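D-alanyl-lipoteichoic acid synthetase (Streptococcus pneumoniae, PDB 3BMA) probably takes part in the D-alanylation of lipoteichoic acid during cell wall biogenesis, as a membrane-associated member of the DltD family. Local coordinates at residues Phe345-Asp348 with Gly353-Gly356. The protein carries 1 engineered substitution. Numbering follows the deposited sequence.
Sequences FMKD and GWLG
Phe345 lays the face of its ring against Gly356: CA of Gly356 stands 3.7 Å from the centroid of the Phe345 ring and 9° off the ring normal, a CH-pi contact centred on the ring. With CG anti to the backbone N (chi1 -159°), CG lies beside the carbonyl carbon of its own residue, and ring and carbonyl both meet the same glycine. Phe345 O approaches Gly356 CA to 3.3 Å in a CA-H...O contact and also accepts a weak hydrogen bond from Gly353 N. The backbone bond from Gly356 N to Gly353 O, 2.9 Å, closes a turn leading into helix 355-369.

Met346 contributes its carbonyl, with O lying 3.4 Å from CE3 of Trp354, at the indole edge and near its plane. Four residues separate the two segments, and the chain doubles back between them, bringing CA of Phe345 within 3.9 Å of CA of Gly356; the loop following strand 333-335, an outermost strand of the parallel sheet of this SGNH-hydrolase-clan fold, is folded against the N-terminal end of helix 355-369.

Lys347 crosses Trp354 at about a right angle and lies over one indole face. Its chain bends at chi2, chi3 and chi4, which sets CD 3.8 Å from the centroid of the six-membered ring, while NZ stands over the five-membered ring at 4.6 Å from its centroid, 7° off the normal, in cation-pi geometry. The stronger partner of NZ is the salt-bridged Asp56, whose OD1 also accepts a hydrogen bond from Trp354 N. On the indole itself, NE1 hydrogen-bonds Asp232 of helix 222-235, and Val229 and Ala233 of that helix also touch the Trp354 side chain.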
# COMPACT_ATOMS: atom_id res chain seq x y z
N PHE C 345 25.08 18.98 50.00
CA PHE C 345 23.79 18.90 49.31
C PHE C 345 24.05 18.67 47.82
O PHE C 345 23.22 18.11 47.10
CB PHE C 345 23.01 20.20 49.50
CG PHE C 345 21.52 20.07 49.27
CD1 PHE C 345 20.67 19.75 50.32
CD2 PHE C 345 20.98 20.28 48.00
CE1 PHE C 345 19.30 19.63 50.12
CE2 PHE C 345 19.60 20.16 47.79
CZ PHE C 345 18.77 19.83 48.85
N MET C 346 25.23 19.10 47.38
CA MET C 346 25.59 19.12 45.98
C MET C 346 26.75 18.16 45.72
O MET C 346 27.67 18.04 46.54
CB MET C 346 26.00 20.54 45.60
CG MET C 346 25.47 21.04 44.28
SD MET C 346 23.89 21.90 44.41
CE MET C 346 22.78 20.55 44.05
N LYS C 347 26.69 17.46 44.58
CA LYS C 347 27.78 16.58 44.16
C LYS C 347 28.82 17.38 43.36
O LYS C 347 30.02 17.18 43.51
CB LYS C 347 27.24 15.41 43.34
CG LYS C 347 28.30 14.45 42.78
CD LYS C 347 28.91 13.54 43.85
CE LYS C 347 28.35 12.13 43.80
NZ LYS C 347 26.93 12.06 44.22
N ASP C 348 28.33 18.29 42.51
CA ASP C 348 29.20 19.17 41.73
C ASP C 348 28.64 20.60 41.65
O ASP C 348 28.26 21.17 42.67
CB ASP C 348 29.49 18.57 40.34
CG ASP C 348 28.24 18.04 39.63
OD1 ASP C 348 27.27 18.81 39.46
OD2 ASP C 348 28.26 16.86 39.21
N GLY C 353 23.48 15.44 45.05
CA GLY C 353 24.28 14.31 45.49
C GLY C 353 24.37 14.28 47.00
O GLY C 353 24.03 15.26 47.67
N TRP C 354 24.82 13.14 47.51
CA TRP C 354 25.08 12.91 48.93
C TRP C 354 23.89 13.23 49.84
O TRP C 354 22.89 12.51 49.82
CB TRP C 354 26.36 13.64 49.38
CG TRP C 354 27.65 13.04 48.85
CD1 TRP C 354 28.06 11.75 48.95
CD2 TRP C 354 28.69 13.74 48.15
NE1 TRP C 354 29.29 11.59 48.36
CE2 TRP C 354 29.70 12.80 47.86
CE3 TRP C 354 28.87 15.07 47.75
CZ2 TRP C 354 30.87 13.14 47.18
CZ3 TRP C 354 30.04 15.41 47.07
CH2 TRP C 354 31.02 14.44 46.79
N LEU C 355 24.00 14.29 50.64
CA LEU C 355 22.94 14.70 51.55
C LEU C 355 21.74 15.30 50.81
O LEU C 355 20.62 15.27 51.32
CB LEU C 355 23.47 15.68 52.61
CG LEU C 355 23.89 15.18 54.00
CD1 LEU C 355 24.86 14.00 53.97
CD2 LEU C 355 24.47 16.32 54.83
N GLY C 356 21.98 15.80 49.60
CA GLY C 356 20.92 16.31 48.73
C GLY C 356 19.98 15.22 48.23
O GLY C 356 18.82 15.49 47.92